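Local structure of SusD family protein (Bacteroides uniformis, 7KV1) at residues Ala70-Gly75 with Ile376-Tyr381; Val236-Val241 with Gly255-Leu260; Gln345-Gln350 with Ala356-Ile361. The protein probably binds beta-glucans at the surface of a human gut bacterium, as a SusD-family glycan-binding protein. One frame throughout, in Å; residues are numbered along the deposited sequence.

Contact 1 (Ala70-Gly75 with Ile376-Tyr381); sequences ALNIDG and IWLQKY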
loop_
_atom_site.group_PDB
_atom_site.type_symbol
_atom_site.label_atom_id
_atom_site.label_comp_id
_atom_site.label_asym_id
_atom_site.label_seq_id
_atom_site.Cartn_x
_atom_site.Cartn_y
_atom_site.Cartn_z
ATOM N N ALA A 70 2.635 -10.309 -0.812
ATOM C CA ALA A 70 1.567 -9.334 -1.110
ATOM C C ALA A 70 1.929 -7.999 -0.458
ATOM O O ALA A 70 2.443 -7.996 0.671
ATOM C CB ALA A 70 0.241 -9.858 -0.625
ATOM N N LEU A 71 1.657 -6.904 -1.148
ATOM C CA LEU A 71 2.031 -5.543 -0.677
ATOM C C LEU A 71 1.254 -5.223 0.607
ATOM O O LEU A 71 1.809 -4.482 1.451
ATOM C CB LEU A 71 1.734 -4.529 -1.787
ATOM C CG LEU A 71 2.630 -4.664 -3.026
ATOM C CD1 LEU A 71 2.236 -3.672 -4.100
ATOM C CD2 LEU A 71 4.095 -4.474 -2.653
ATOM N N ASN A 72 -0.006 -5.667 0.740
ATOM C CA ASN A 72 -0.798 -5.332 1.954
ATOM C C ASN A 72 -0.249 -6.151 3.125
ATOM O O ASN A 72 -0.195 -5.583 4.237
ATOM C CB ASN A 72 -2.321 -5.439 1.766
ATOM C CG ASN A 72 -2.818 -6.828 1.411
ATOM O OD1 ASN A 72 -2.117 -7.597 0.740
ATOM N ND2 ASN A 72 -4.046 -7.156 1.832
ATOM N N ILE A 73 0.175 -7.411 2.913
ATOM C CA ILE A 73 0.820 -8.213 3.986
ATOM C C ILE A 73 2.067 -7.435 4.443
ATOM O O ILE A 73 2.226 -7.224 5.655
ATOM C CB ILE A 73 1.139 -9.663 3.556
ATOM C CG1 ILE A 73 -0.144 -10.458 3.288
ATOM C CG2 ILE A 73 2.011 -10.327 4.593
ATOM C CD1 ILE A 73 0.094 -11.805 2.659
ATOM N N ASP A 74 2.906 -7.015 3.506
ATOM C CA ASP A 74 4.192 -6.331 3.826
ATOM C C ASP A 74 3.887 -5.045 4.610
ATOM O O ASP A 74 4.613 -4.749 5.594
ATOM C CB ASP A 74 5.005 -6.073 2.557
ATOM C CG ASP A 74 5.488 -7.319 1.819
ATOM O OD1 ASP A 74 5.363 -8.452 2.373
ATOM O OD2 ASP A 74 6.006 -7.157 0.706
ATOM N N GLY A 75 2.811 -4.331 4.243
ATOM C CA GLY A 75 2.419 -3.081 4.903
ATOM C C GLY A 75 1.683 -3.300 6.221
ATOM O O GLY A 75 1.486 -2.312 6.964
ATOM N N ILE A 376 -11.003 -15.111 12.996
ATOM C CA ILE A 376 -11.319 -13.856 12.248
ATOM C C ILE A 376 -10.273 -13.690 11.159
ATOM O O ILE A 376 -9.088 -13.900 11.461
ATOM C CB ILE A 376 -11.378 -12.602 13.134
ATOM C CG1 ILE A 376 -12.149 -12.837 14.431
ATOM C CG2 ILE A 376 -11.937 -11.427 12.346
ATOM C CD1 ILE A 376 -12.055 -11.691 15.382
ATOM N N TRP A 377 -10.732 -13.284 9.980
ATOM C CA TRP A 377 -9.921 -13.115 8.768
ATOM C C TRP A 377 -10.325 -11.818 8.086
ATOM O O TRP A 377 -11.385 -11.257 8.447
ATOM C CB TRP A 377 -10.107 -14.321 7.854
ATOM C CG TRP A 377 -9.824 -15.630 8.526
ATOM C CD1 TRP A 377 -10.717 -16.472 9.131
ATOM C CD2 TRP A 377 -8.526 -16.214 8.739
ATOM N NE1 TRP A 377 -10.058 -17.539 9.696
ATOM C CE2 TRP A 377 -8.718 -17.424 9.439
ATOM C CE3 TRP A 377 -7.224 -15.831 8.407
ATOM C CZ2 TRP A 377 -7.648 -18.245 9.807
ATOM C CZ3 TRP A 377 -6.174 -16.654 8.757
ATOM C CH2 TRP A 377 -6.381 -17.841 9.449
ATOM N N LEU A 378 -9.533 -11.388 7.108
ATOM C CA LEU A 378 -9.830 -10.159 6.323
ATOM C C LEU A 378 -10.906 -10.496 5.278
ATOM O O LEU A 378 -10.646 -11.302 4.367
ATOM C CB LEU A 378 -8.538 -9.638 5.683
ATOM C CG LEU A 378 -8.662 -8.396 4.811
ATOM C CD1 LEU A 378 -9.096 -7.192 5.621
ATOM C CD2 LEU A 378 -7.338 -8.112 4.102
ATOM N N GLN A 379 -12.062 -9.865 5.386
ATOM C CA GLN A 379 -13.186 -10.031 4.430
ATOM C C GLN A 379 -12.852 -9.361 3.089
ATOM O O GLN A 379 -13.331 -9.828 2.066
ATOM C CB GLN A 379 -14.450 -9.488 5.094
ATOM C CG GLN A 379 -15.641 -9.430 4.153
ATOM C CD GLN A 379 -16.248 -10.787 3.907
ATOM O OE1 GLN A 379 -16.256 -11.652 4.783
ATOM N NE2 GLN A 379 -16.778 -10.961 2.704
ATOM N N LYS A 380 -12.085 -8.274 3.075
ATOM C CA LYS A 380 -11.946 -7.407 1.877
ATOM C C LYS A 380 -11.387 -8.224 0.708
ATOM O O LYS A 380 -11.738 -7.895 -0.463
ATOM C CB LYS A 380 -11.044 -6.211 2.188
ATOM C CG LYS A 380 -11.706 -5.180 3.094
ATOM C CD LYS A 380 -10.828 -3.969 3.366
ATOM C CE LYS A 380 -11.511 -2.953 4.259
ATOM N NZ LYS A 380 -10.515 -1.983 4.776
ATOM N N TYR A 381 -10.493 -9.184 1.001
ATOM C CA TYR A 381 -9.791 -9.983 -0.027
ATOM C C TYR A 381 -9.972 -11.479 0.263
ATOM O O TYR A 381 -9.101 -12.249 -0.113
ATOM C CB TYR A 381 -8.317 -9.544 -0.127
ATOM C CG TYR A 381 -8.123 -8.121 -0.600
ATOM C CD1 TYR A 381 -8.322 -7.779 -1.930
ATOM C CD2 TYR A 381 -7.686 -7.124 0.265
ATOM C CE1 TYR A 381 -8.131 -6.481 -2.379
ATOM C CE2 TYR A 381 -7.491 -5.821 -0.170
ATOM C CZ TYR A 381 -7.712 -5.496 -1.501
ATOM O OH TYR A 381 -7.519 -4.227 -1.976
#
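Asn-72, on the first turn of helix 71-76, meets Leu-378 and Tyr-381 with a single atom, its amide nitrogen. ND2 of Asn-72 lies 4.0 Å from CD2 of the Tyr-381 ring, approaching obliquely, with the amide and ring planes 74° apart. From the opposite direction comes Leu-378, whose methyl CD2 stops 4.1 Å from Asn-72 ND2. This methyl also sits in the plane of the tyrosine ring at its edge, Leu-378 CD2 to Tyr-381 CD2 being 4.0 Å, and the three groups close into a small buried cluster. Leu-312 of helix 312-315 packs on both Asn-72 and Tyr-381. The polar work of ND2 is done by the carbonyl O of Gly-464, to which it is hydrogen-bonded, while Tyr-381 OH bonds to the backbone N of Arg-404. With CG of Asn-72 between the backbone N and the carbonyl carbon (chi1 62°), OD1 turns back to its own helix and takes a weak bond from Ile-73 N at 3.2 Å. Away from this cluster the contact is loose. Even the closest backbones, at Asn-72 and Tyr-381, hold their CA atoms 10.3 Å apart. Leu-71, partly exposed, turns to Tyr-405 instead, and Gln-379 is partly exposed at the other end, beside Trp-359. The contact joins a short helix to the end of strand 376-378 and the turn that follows it, bringing together the starch-binding-associating and SusD-family sequence ranges in the mainly helical SusD fold.

Contact 2 (Val236-Val241 with Gly255-Leu260); sequences VYAEMV and GYMKEL. With EDO (1,2-ethanediol), chain D.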
loop_
_atom_site.group_PDB
_atom_site.type_symbol
_atom_site.label_atom_id
_atom_site.label_comp_id
_atom_site.label_asym_id
_atom_site.label_seq_id
_atom_site.Cartn_x
_atom_site.Cartn_y
_atom_site.Cartn_z
ATOM N N VAL A 236 0.412 9.743 -4.566
ATOM C CA VAL A 236 1.824 9.388 -4.235
ATOM C C VAL A 236 2.479 10.618 -3.595
ATOM O O VAL A 236 3.196 10.496 -2.565
ATOM C CB VAL A 236 2.600 8.909 -5.473
ATOM C CG1 VAL A 236 4.066 8.701 -5.111
ATOM C CG2 VAL A 236 2.010 7.628 -6.045
ATOM N N TYR A 237 2.223 11.789 -4.175
ATOM C CA TYR A 237 2.821 13.063 -3.703
ATOM C C TYR A 237 2.431 13.245 -2.227
ATOM O O TYR A 237 3.314 13.449 -1.409
ATOM C CB TYR A 237 2.393 14.238 -4.583
ATOM C CG TYR A 237 3.062 15.539 -4.230
ATOM C CD1 TYR A 237 4.301 15.848 -4.759
ATOM C CD2 TYR A 237 2.500 16.434 -3.341
ATOM C CE1 TYR A 237 4.946 17.025 -4.459
ATOM C CE2 TYR A 237 3.129 17.619 -3.031
ATOM C CZ TYR A 237 4.333 17.940 -3.629
ATOM O OH TYR A 237 4.978 19.097 -3.330
ATOM N N ALA A 238 1.132 13.169 -1.923
ATOM C CA ALA A 238 0.588 13.343 -0.567
ATOM C C ALA A 238 1.224 12.291 0.336
ATOM O O ALA A 238 1.692 12.642 1.404
ATOM C CB ALA A 238 -0.910 13.238 -0.574
ATOM N N GLU A 239 1.235 11.040 -0.102
ATOM C CA GLU A 239 1.788 9.920 0.680
ATOM C C GLU A 239 3.230 10.221 1.058
ATOM O O GLU A 239 3.575 10.083 2.246
ATOM C CB GLU A 239 1.722 8.623 -0.131
ATOM C CG GLU A 239 2.360 7.464 0.612
ATOM C CD GLU A 239 2.177 6.160 -0.112
ATOM O OE1 GLU A 239 1.013 5.880 -0.527
ATOM O OE2 GLU A 239 3.183 5.448 -0.259
ATOM N N MET A 240 4.047 10.626 0.089
ATOM C CA MET A 240 5.481 10.827 0.355
ATOM C C MET A 240 5.683 12.035 1.266
ATOM O O MET A 240 6.501 11.945 2.205
ATOM C CB MET A 240 6.237 11.029 -0.954
ATOM C CG MET A 240 6.311 9.759 -1.740
ATOM S SD MET A 240 7.369 9.901 -3.204
ATOM C CE MET A 240 8.884 10.590 -2.531
ATOM N N VAL A 241 5.022 13.155 0.957
ATOM C CA VAL A 241 5.159 14.381 1.782
ATOM C C VAL A 241 4.761 14.014 3.231
ATOM O O VAL A 241 5.493 14.349 4.198
ATOM C CB VAL A 241 4.282 15.490 1.172
ATOM C CG1 VAL A 241 4.056 16.618 2.151
ATOM C CG2 VAL A 241 4.888 16.030 -0.109
ATOM N N GLY A 255 -3.469 21.236 -1.762
ATOM C CA GLY A 255 -3.949 21.740 -3.065
ATOM C C GLY A 255 -4.283 20.593 -3.996
ATOM O O GLY A 255 -5.387 20.593 -4.571
ATOM N N TYR A 256 -3.423 19.587 -4.097
ATOM C CA TYR A 256 -3.656 18.446 -5.018
ATOM C C TYR A 256 -4.856 17.635 -4.548
ATOM O O TYR A 256 -5.663 17.233 -5.399
ATOM C CB TYR A 256 -2.415 17.575 -5.163
ATOM C CG TYR A 256 -1.236 18.241 -5.831
ATOM C CD1 TYR A 256 -1.412 19.117 -6.887
ATOM C CD2 TYR A 256 0.063 17.993 -5.426
ATOM C CE1 TYR A 256 -0.347 19.742 -7.511
ATOM C CE2 TYR A 256 1.146 18.574 -6.072
ATOM C CZ TYR A 256 0.945 19.453 -7.121
ATOM O OH TYR A 256 1.997 20.070 -7.764
ATOM N N MET A 257 -4.960 17.386 -3.239
ATOM C CA MET A 257 -6.125 16.676 -2.661
ATOM C C MET A 257 -7.409 17.468 -2.969
ATOM O O MET A 257 -8.366 16.834 -3.438
ATOM C CB MET A 257 -5.968 16.434 -1.162
ATOM C CG MET A 257 -4.753 15.603 -0.824
ATOM S SD MET A 257 -4.744 13.948 -1.501
ATOM C CE MET A 257 -3.863 14.162 -3.050
ATOM N N LYS A 258 -7.418 18.792 -2.781
ATOM C CA LYS A 258 -8.608 19.647 -3.071
ATOM C C LYS A 258 -8.958 19.650 -4.559
ATOM O O LYS A 258 -10.151 19.750 -4.847
ATOM C CB LYS A 258 -8.395 21.066 -2.552
ATOM C CG LYS A 258 -8.553 21.134 -1.045
ATOM C CD LYS A 258 -8.019 22.388 -0.419
ATOM C CE LYS A 258 -8.899 23.598 -0.609
ATOM N NZ LYS A 258 -8.306 24.695 0.190
ATOM N N GLU A 259 -7.994 19.509 -5.474
ATOM C CA GLU A 259 -8.346 19.337 -6.908
ATOM C C GLU A 259 -9.183 18.063 -7.065
ATOM O O GLU A 259 -10.072 18.072 -7.890
ATOM C CB GLU A 259 -7.140 19.169 -7.832
ATOM C CG GLU A 259 -6.217 20.358 -7.859
ATOM C CD GLU A 259 -5.083 20.182 -8.866
ATOM O OE1 GLU A 259 -5.343 19.684 -9.986
ATOM O OE2 GLU A 259 -3.939 20.529 -8.504
ATOM N N LEU A 260 -8.847 16.964 -6.382
ATOM C CA LEU A 260 -9.613 15.706 -6.555
ATOM C C LEU A 260 -10.984 15.875 -5.892
ATOM O O LEU A 260 -11.965 15.396 -6.457
ATOM C CB LEU A 260 -8.834 14.535 -5.939
ATOM C CG LEU A 260 -7.506 14.222 -6.621
ATOM C CD1 LEU A 260 -6.851 13.026 -5.968
ATOM C CD2 LEU A 260 -7.688 14.037 -8.121
HETATM C C1 EDO D . 5.062 2.179 -0.264
HETATM O O1 EDO D . 5.164 1.306 -1.379
HETATM C C2 EDO D . 3.670 2.326 0.223
HETATM O O2 EDO D . 2.816 2.908 -0.760
#
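Ala-238 and Met-257 mark the closest approach of two antiparallel helices, 230-244 and 250-262, with CA atoms 7.8 Å apart. Consecutive in the chain, they form a helical hairpin, consistent with the tetratricopeptide-like character of SusD proteins. The heart of the hairpin is a T-shaped (edge-to-face) tyrosine pair. Tyr-256 turns its CD2-CE2 edge onto one face of the Tyr-237 ring; the planes stand at 82° and the centroids are 5.1 Å apart. The nearest atoms, CD2 of Tyr-237 and CD2 of Tyr-256, are separated by 3.6 Å, toward the rim of the receiving ring. The other face of Tyr-237 is covered one turn along its own helix by Val-241, whose CG2 rides 3.8 Å above the plane, and its hydroxyl is hydrogen-bonded to Glu-197. CG of Tyr-237 stands anti to the backbone N (chi1 -175°), which carries the ring out toward helix 250-262. The Tyr-256 ring is also stacked with that of Tyr-234, so it has aromatic partners of two kinds. Beside the rings, Met-257 starts off to one side but bends at chi2 and chi3, bringing its end back to Ala-238: CB of Ala-238 lies 4.0 Å from Met-257 CE and equally far from its SD. The small alanine allows this sulfur end to lie against the helix, and Asn-414 of helix 408-420 touches both residues. Further along helix 250-262, Leu-260 touches the bound cobalt hexammine. On another side of helix 230-244, Glu-239 reaches out, chain extended beyond CG, with OE1 bonded to Tyr-406 OH and OE2 to Asn-157. OE2 of Glu-239 also accepts a hydrogen bond from O2 of an ethanediol, probably from the crystallisation liquor, at 2.6 Å.

Contact 3 (Gln345-Gln350 with Ala356-Ile361); sequences QMFSEQ and ATCWVI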
loop_
_atom_site.group_PDB
_atom_site.type_symbol
_atom_site.label_atom_id
_atom_site.label_comp_id
_atom_site.label_asym_id
_atom_site.label_seq_id
_atom_site.Cartn_x
_atom_site.Cartn_y
_atom_site.Cartn_z
ATOM N N GLN A 345 -12.905 -5.650 17.589
ATOM C CA GLN A 345 -13.580 -4.942 18.729
ATOM C C GLN A 345 -13.452 -3.410 18.646
ATOM O O GLN A 345 -14.257 -2.726 19.293
ATOM C CB GLN A 345 -13.027 -5.438 20.068
ATOM C CG GLN A 345 -13.339 -6.898 20.315
ATOM C CD GLN A 345 -12.711 -7.414 21.587
ATOM O OE1 GLN A 345 -11.661 -6.956 22.033
ATOM N NE2 GLN A 345 -13.356 -8.404 22.164
ATOM N N MET A 346 -12.569 -2.839 17.823
ATOM C CA MET A 346 -12.418 -1.352 17.779
ATOM C C MET A 346 -13.606 -0.735 17.033
ATOM O O MET A 346 -13.837 0.461 17.187
ATOM C CB MET A 346 -11.099 -0.931 17.118
ATOM C CG MET A 346 -11.086 -1.087 15.599
ATOM S SD MET A 346 -9.380 -0.882 14.983
ATOM C CE MET A 346 -9.647 -1.130 13.231
ATOM N N PHE A 347 -14.346 -1.502 16.224
ATOM C CA PHE A 347 -15.489 -0.953 15.471
ATOM C C PHE A 347 -16.713 -0.861 16.384
ATOM O O PHE A 347 -16.990 -1.827 17.152
ATOM C CB PHE A 347 -15.775 -1.799 14.228
ATOM C CG PHE A 347 -14.716 -1.775 13.146
ATOM C CD1 PHE A 347 -14.722 -0.803 12.164
ATOM C CD2 PHE A 347 -13.826 -2.824 13.015
ATOM C CE1 PHE A 347 -13.801 -0.825 11.137
ATOM C CE2 PHE A 347 -12.887 -2.835 11.997
ATOM C CZ PHE A 347 -12.858 -1.823 11.074
ATOM N N SER A 348 -17.500 0.212 16.256
ATOM C CA SER A 348 -18.856 0.233 16.864
ATOM C C SER A 348 -19.770 -0.726 16.086
ATOM O O SER A 348 -19.542 -0.930 14.884
ATOM C CB SER A 348 -19.413 1.621 16.956
ATOM O OG SER A 348 -19.629 2.156 15.667
ATOM N N GLU A 349 -20.811 -1.252 16.741
ATOM C CA GLU A 349 -21.870 -2.108 16.134
ATOM C C GLU A 349 -22.495 -1.410 14.919
ATOM O O GLU A 349 -22.824 -2.112 13.960
ATOM C CB GLU A 349 -22.949 -2.446 17.177
ATOM N N GLN A 350 -22.641 -0.081 14.954
ATOM C CA GLN A 350 -23.227 0.747 13.860
ATOM C C GLN A 350 -22.241 0.914 12.680
ATOM O O GLN A 350 -22.702 1.310 11.600
ATOM C CB GLN A 350 -23.629 2.128 14.381
ATOM N N ALA A 356 -17.714 -5.596 6.554
ATOM C CA ALA A 356 -16.974 -5.614 5.261
ATOM C C ALA A 356 -15.479 -5.863 5.496
ATOM O O ALA A 356 -14.762 -6.140 4.508
ATOM C CB ALA A 356 -17.128 -4.321 4.510
ATOM N N THR A 357 -15.017 -5.731 6.727
ATOM C CA THR A 357 -13.560 -5.805 7.058
ATOM C C THR A 357 -13.251 -7.187 7.633
ATOM O O THR A 357 -12.200 -7.764 7.307
ATOM C CB THR A 357 -13.174 -4.651 7.995
ATOM O OG1 THR A 357 -13.354 -3.423 7.286
ATOM C CG2 THR A 357 -11.750 -4.767 8.473
ATOM N N CYS A 358 -14.133 -7.672 8.495
ATOM C CA CYS A 358 -13.889 -8.805 9.402
ATOM C C CYS A 358 -14.749 -9.978 8.954
ATOM O O CYS A 358 -15.981 -9.881 9.053
ATOM C CB CYS A 358 -14.196 -8.429 10.847
ATOM S SG CYS A 358 -13.361 -6.923 11.411
ATOM N N TRP A 359 -14.124 -11.038 8.457
ATOM C CA TRP A 359 -14.805 -12.328 8.184
ATOM C C TRP A 359 -14.725 -13.176 9.445
ATOM O O TRP A 359 -13.620 -13.629 9.777
ATOM C CB TRP A 359 -14.165 -13.003 6.983
ATOM C CG TRP A 359 -14.662 -14.383 6.712
ATOM C CD1 TRP A 359 -15.848 -14.948 7.101
ATOM C CD2 TRP A 359 -13.970 -15.368 5.929
ATOM N NE1 TRP A 359 -15.944 -16.218 6.601
ATOM C CE2 TRP A 359 -14.808 -16.497 5.870
ATOM C CE3 TRP A 359 -12.734 -15.392 5.275
ATOM C CZ2 TRP A 359 -14.404 -17.662 5.227
ATOM C CZ3 TRP A 359 -12.353 -16.530 4.599
ATOM C CH2 TRP A 359 -13.191 -17.643 4.569
ATOM N N VAL A 360 -15.827 -13.273 10.186
ATOM C CA VAL A 360 -15.865 -13.968 11.496
ATOM C C VAL A 360 -16.390 -15.373 11.214
ATOM O O VAL A 360 -17.500 -15.491 10.659
ATOM C CB VAL A 360 -16.754 -13.257 12.528
ATOM C CG1 VAL A 360 -16.865 -14.075 13.811
ATOM C CG2 VAL A 360 -16.261 -11.852 12.841
ATOM N N ILE A 361 -15.627 -16.388 11.582
ATOM C CA ILE A 361 -16.066 -17.807 11.450
ATOM C C ILE A 361 -16.579 -18.271 12.820
ATOM O O ILE A 361 -15.862 -18.114 13.792
ATOM C CB ILE A 361 -14.909 -18.628 10.867
ATOM C CG1 ILE A 361 -14.539 -18.044 9.494
ATOM C CG2 ILE A 361 -15.282 -20.107 10.822
ATOM C CD1 ILE A 361 -13.475 -18.763 8.746
#
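Phe-347 drives its ring from the loop after helix 341-345 against Thr-357 and Cys-358, where helix 353-357 gives way to strand 358-360. Its CB points toward that junction, and CG, anti to the carbonyl carbon (chi1 -67°), sets the ring on course. Along the ring, CD2 of Phe-347 passes 4.4 Å from Cys-358 SG. The next atom, CE2, is in contact twice: Cys-358 SG and Thr-357 CG2 each lie 4.2 Å from Phe-347 CE2. At the tip, CZ of Phe-347 meets both branches of the threonine from one side, 4.1 Å from Thr-357 CG2 and from Thr-357 OG1; the side chains cross at about a right angle. The sulfur is a sulfur-aromatic partner, but an oblique one: Cys-358 SG is 5.2 Å from the Phe-347 ring centroid and 57° off the normal. A serine here in place of the phenylalanine would probably leave the Thr-357 methyl and the Cys-358 sulfur without their shared partner and open a gap between the loop and the helix end. Thr-357 OG1, though against the ring tip, is hydrogen-bonded to the carbonyl O of Arg-353, four residues back in its own helix, which satisfies this buried hydroxyl. Leu-460 of helix 451-461 adds to the packing around Phe-347, and Phe-272 of helix 272-275 touches Thr-357. Cys-358 also packs on Ile-376 of the neighbouring strand, placing this cluster at the junction of helix 353-357 and strand 358-360, a Cys sulfur-aromatic contact beside the two-stranded antiparallel sheet of the SusD-family region.

From the N terminus, the chain leaves helix 71-76 and returns to it only some 300 residues later, when strand 376-378 and the turn beyond close the long loop of contact 1. Within that loop lie contacts 2 and 3, in series and without crossing. Contact 2 closes first, tying helix 230-244 to helix 250-262, its centre about 25 Å from that of contact 1. Contact 3 then ties the loop after helix 341-345 to the junction of helix 353-357 and strand 358-360. Contacts 1 and 3 touch through the two-stranded sheet: Trp-377 O lies 2.7 Å from Trp-359 N, a probable hydrogen bond. Together they link helix 71-76 to this sheet.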